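Local coordinates for putative nitrate transport protein (PDB 3MST) that probably serves as a solute-binding protein for nitrate or a related small anion, though its function is not established, at residues I72-M80 with Y212-L223. Residues are numbered along the deposited sequence; the frame is centred on the assembly and turned at random. Where two conformers were deposited one is given.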
loop_
_atom_site.group_PDB
_atom_site.type_symbol
_atom_site.label_atom_id
_atom_site.label_comp_id
_atom_site.label_asym_id
_atom_site.label_seq_id
_atom_site.Cartn_x
_atom_site.Cartn_y
_atom_site.Cartn_z
ATOM N N ILE A 72 -2.430 14.501 4.790
ATOM C CA ILE A 72 -1.885 13.855 3.595
ATOM C C ILE A 72 -1.220 14.840 2.666
ATOM O O ILE A 72 -1.857 15.847 2.281
ATOM C CB ILE A 72 -2.983 13.056 2.864
ATOM C CG1 ILE A 72 -3.523 11.924 3.721
ATOM C CG2 ILE A 72 -2.495 12.536 1.496
ATOM C CD1 ILE A 72 -4.808 11.316 3.165
ATOM N N PHE A 73 0.039 14.617 2.293
ATOM C CA PHE A 73 0.741 15.495 1.354
ATOM C C PHE A 73 1.197 14.847 0.065
ATOM O O PHE A 73 1.689 15.533 -0.809
ATOM C CB PHE A 73 1.921 16.209 2.045
ATOM C CG PHE A 73 3.023 15.289 2.494
ATOM C CD1 PHE A 73 4.044 14.957 1.644
ATOM C CD2 PHE A 73 3.115 14.878 3.803
ATOM C CE1 PHE A 73 5.091 14.139 2.030
ATOM C CE2 PHE A 73 4.182 14.037 4.200
ATOM C CZ PHE A 73 5.174 13.703 3.321
ATOM N N ALA A 74 1.120 13.504 -0.028
ATOM C CA ALA A 74 1.479 12.811 -1.241
ATOM C C ALA A 74 0.798 11.451 -1.191
ATOM O O ALA A 74 0.366 10.970 -0.138
ATOM C CB ALA A 74 3.002 12.653 -1.335
ATOM N N GLY A 75 0.620 10.907 -2.385
ATOM C CA GLY A 75 0.021 9.581 -2.554
ATOM C C GLY A 75 0.964 8.682 -3.327
ATOM O O GLY A 75 1.867 9.154 -4.027
ATOM N N VAL A 76 0.735 7.372 -3.191
ATOM C CA VAL A 76 1.513 6.395 -3.969
ATOM C C VAL A 76 0.531 5.408 -4.608
ATOM O O VAL A 76 -0.286 4.818 -3.845
ATOM C CB VAL A 76 2.615 5.642 -3.176
ATOM C CG1 VAL A 76 3.588 4.948 -4.177
ATOM C CG2 VAL A 76 3.366 6.610 -2.239
ATOM N N ARG A 77 0.620 5.222 -5.932
ATOM C CA ARG A 77 -0.041 4.108 -6.593
ATOM C C ARG A 77 0.919 2.911 -6.555
ATOM O O ARG A 77 2.108 3.041 -6.932
ATOM C CB ARG A 77 -0.381 4.465 -8.041
ATOM C CG ARG A 77 -1.528 5.449 -8.206
ATOM C CD ARG A 77 -1.761 5.714 -9.656
ATOM N NE ARG A 77 -2.977 6.479 -9.932
ATOM C CZ ARG A 77 -3.053 7.791 -9.968
ATOM N NH1 ARG A 77 -2.008 8.546 -9.671
ATOM N NH2 ARG A 77 -4.218 8.354 -10.293
ATOM N N ILE A 78 0.428 1.754 -6.131
ATOM C CA ILE A 78 1.226 0.530 -6.070
ATOM C C ILE A 78 0.321 -0.635 -6.454
ATOM O O ILE A 78 -0.758 -0.762 -5.913
ATOM C CB ILE A 78 1.784 0.307 -4.648
ATOM C CG1 ILE A 78 2.371 1.578 -4.040
ATOM C CG2 ILE A 78 2.854 -0.811 -4.683
ATOM C CD1 ILE A 78 2.788 1.434 -2.585
ATOM N N ASP A 79 0.739 -1.471 -7.406
ATOM C CA ASP A 79 -0.107 -2.578 -7.842
ATOM C C ASP A 79 0.244 -3.797 -7.010
ATOM O O ASP A 79 1.209 -4.496 -7.295
ATOM C CB ASP A 79 0.094 -2.829 -9.321
ATOM C CG ASP A 79 -0.984 -3.714 -9.930
ATOM O OD1 ASP A 79 -1.994 -3.979 -9.261
ATOM O OD2 ASP A 79 -0.792 -4.104 -11.096
HETATM N N MSE A 80 -0.504 -3.993 -5.931
HETATM C CA MSE A 80 -0.176 -4.957 -4.865
HETATM C C MSE A 80 -1.093 -6.173 -4.827
HETATM O O MSE A 80 -0.773 -7.145 -4.142
HETATM C CB MSE A 80 -0.307 -4.261 -3.506
HETATM C CG MSE A 80 0.579 -3.086 -3.334
HETATM SE SE MSE A 80 0.332 -2.120 -1.708
HETATM C CE MSE A 80 -1.230 -1.114 -2.140
ATOM N N TYR A 212 4.842 -4.218 -8.696
ATOM C CA TYR A 212 4.371 -3.066 -7.908
ATOM C C TYR A 212 4.263 -1.781 -8.674
ATOM O O TYR A 212 3.267 -1.067 -8.578
ATOM C CB TYR A 212 5.274 -2.871 -6.697
ATOM C CG TYR A 212 5.230 -3.974 -5.653
ATOM C CD1 TYR A 212 4.039 -4.371 -5.055
ATOM C CD2 TYR A 212 6.405 -4.615 -5.283
ATOM C CE1 TYR A 212 4.008 -5.376 -4.074
ATOM C CE2 TYR A 212 6.387 -5.608 -4.321
ATOM C CZ TYR A 212 5.198 -5.985 -3.692
ATOM O OH TYR A 212 5.211 -6.981 -2.752
ATOM N N GLY A 213 5.312 -1.423 -9.419
ATOM C CA GLY A 213 5.248 -0.208 -10.196
ATOM C C GLY A 213 4.926 1.054 -9.414
ATOM O O GLY A 213 4.122 1.865 -9.858
ATOM N N HIS A 214 5.545 1.207 -8.245
ATOM C CA HIS A 214 5.308 2.378 -7.399
ATOM C C HIS A 214 5.370 3.675 -8.181
ATOM O O HIS A 214 6.320 3.898 -8.947
ATOM C CB HIS A 214 6.360 2.507 -6.281
ATOM C CG HIS A 214 6.363 1.411 -5.252
ATOM N ND1 HIS A 214 6.834 0.133 -5.519
ATOM C CD2 HIS A 214 6.045 1.441 -3.939
ATOM C CE1 HIS A 214 6.765 -0.574 -4.406
ATOM N NE2 HIS A 214 6.280 0.193 -3.435
ATOM N N GLU A 215 4.407 4.552 -7.980
ATOM C CA GLU A 215 4.418 5.882 -8.573
ATOM C C GLU A 215 3.830 6.905 -7.604
ATOM O O GLU A 215 2.695 6.757 -7.132
ATOM C CB GLU A 215 3.622 5.868 -9.855
ATOM C CG GLU A 215 3.661 7.157 -10.621
ATOM C CD GLU A 215 2.654 7.160 -11.743
ATOM O OE1 GLU A 215 1.445 7.448 -11.479
ATOM O OE2 GLU A 215 3.079 6.858 -12.892
ATOM N N VAL A 216 4.599 7.954 -7.342
ATOM C CA VAL A 216 4.186 9.030 -6.451
ATOM C C VAL A 216 3.315 10.047 -7.181
ATOM O O VAL A 216 3.580 10.333 -8.347
ATOM C CB VAL A 216 5.447 9.748 -5.895
ATOM C CG1 VAL A 216 5.058 10.960 -4.992
ATOM C CG2 VAL A 216 6.289 8.759 -5.135
ATOM N N THR A 217 2.282 10.537 -6.527
ATOM C CA THR A 217 1.545 11.689 -7.000
ATOM C C THR A 217 1.418 12.724 -5.905
ATOM O O THR A 217 1.188 12.425 -4.745
ATOM C CB THR A 217 0.164 11.301 -7.560
ATOM O OG1 THR A 217 -0.529 12.486 -7.976
ATOM C CG2 THR A 217 -0.680 10.525 -6.537
ATOM N N LYS A 218 1.527 13.991 -6.292
ATOM C CA LYS A 218 1.238 15.123 -5.432
ATOM C C LYS A 218 0.015 15.914 -5.912
ATOM O O LYS A 218 -0.240 17.030 -5.426
ATOM C CB LYS A 218 2.469 16.096 -5.362
ATOM C CG LYS A 218 3.676 15.546 -4.715
ATOM C CD LYS A 218 4.777 16.630 -4.663
ATOM C CE LYS A 218 5.328 17.016 -6.026
ATOM N NZ LYS A 218 6.362 18.098 -5.880
ATOM N N LYS A 219 -0.702 15.374 -6.892
ATOM C CA LYS A 219 -1.831 16.096 -7.504
ATOM C C LYS A 219 -3.015 16.089 -6.532
ATOM O O LYS A 219 -3.578 15.022 -6.245
ATOM C CB LYS A 219 -2.250 15.434 -8.830
ATOM C CG LYS A 219 -1.201 15.443 -9.953
ATOM C CD LYS A 219 -1.780 14.939 -11.284
ATOM C CE LYS A 219 -0.695 14.575 -12.315
ATOM N NZ LYS A 219 -1.249 13.850 -13.512
ATOM N N ARG A 220 -3.418 17.277 -6.087
ATOM C CA ARG A 220 -4.452 17.426 -5.080
ATOM C C ARG A 220 -5.713 16.654 -5.462
ATOM O O ARG A 220 -6.270 15.956 -4.608
ATOM C CB ARG A 220 -4.817 18.881 -4.825
ATOM C CG ARG A 220 -5.770 19.044 -3.651
ATOM C CD ARG A 220 -6.203 20.509 -3.382
ATOM N NE ARG A 220 -7.062 20.474 -2.245
ATOM C CZ ARG A 220 -6.666 20.316 -0.992
ATOM N NH1 ARG A 220 -5.397 20.498 -0.633
ATOM N NH2 ARG A 220 -7.568 20.039 -0.083
ATOM N N ALA A 221 -6.164 16.761 -6.711
ATOM C CA ALA A 221 -7.411 16.118 -7.062
ATOM C C ALA A 221 -7.331 14.609 -6.932
ATOM O O ALA A 221 -8.350 13.984 -6.636
ATOM C CB ALA A 221 -7.813 16.493 -8.485
ATOM N N GLU A 222 -6.147 14.035 -7.153
ATOM C CA GLU A 222 -5.991 12.565 -7.006
ATOM C C GLU A 222 -6.032 12.149 -5.546
ATOM O O GLU A 222 -6.612 11.114 -5.203
ATOM C CB GLU A 222 -4.700 12.096 -7.679
ATOM C CG GLU A 222 -4.772 12.302 -9.178
ATOM C CD GLU A 222 -3.684 11.591 -9.942
ATOM O OE1 GLU A 222 -2.593 11.391 -9.372
ATOM O OE2 GLU A 222 -3.880 11.236 -11.138
ATOM N N LEU A 223 -5.408 12.945 -4.689
ATOM C CA LEU A 223 -5.464 12.715 -3.252
ATOM C C LEU A 223 -6.877 12.855 -2.685
ATOM O O LEU A 223 -7.348 12.016 -1.914
ATOM C CB LEU A 223 -4.484 13.602 -2.496
ATOM C CG LEU A 223 -3.023 13.524 -2.988
ATOM C CD1 LEU A 223 -2.122 14.498 -2.239
ATOM C CD2 LEU A 223 -2.497 12.114 -3.009
HETATM O O HOH W 1 0.702 7.968 -8.925
#
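R77 runs extended alongside E215 and passes T217 CG2 to meet E222 end-on: NH1 reaches OE1 at 2.9 Å and NH2 reaches OE2 at 3.0 Å. The two flat groups are turned 66° apart, and both nitrogens come down on the carboxylate from above its plane. T217 OG1 binds the same OE1 from the opposite face at 2.7 Å, and it also accepts from K219 N in an ST turn leading into helix 220-230. With an alanine in place of E222, NH1 and NH2 of R77 would probably both lose their carboxylate mate, and T217 OG1 its acceptor. A water, 2.9 Å from R77 NH1, ties R77 to both E215 O and OE1, while D156 pairs with NE. One residue on from E222, L223 packs CD2 against the backbone at G75, 3.4 Å from G75 N, where a side chain on G75 would collide with it. Further along, with I78 CG1 beside the backbone N (chi1 -45°), the CG2 branch falls anti to that N and lies 3.9 Å from the centroid of the H214 ring, over its face, a CH-pi contact; H214 NE2 bonds P29 O. Paired N-H...O bonds join G75 to T217 and R77 to E215, and D79 N adds a straight bond to Y212 O at 2.8 Å. The whole is an antiparallel pairing in which strand 215-217 closes one edge of a six-stranded mixed sheet, its following helix pinned to the neighbouring strand.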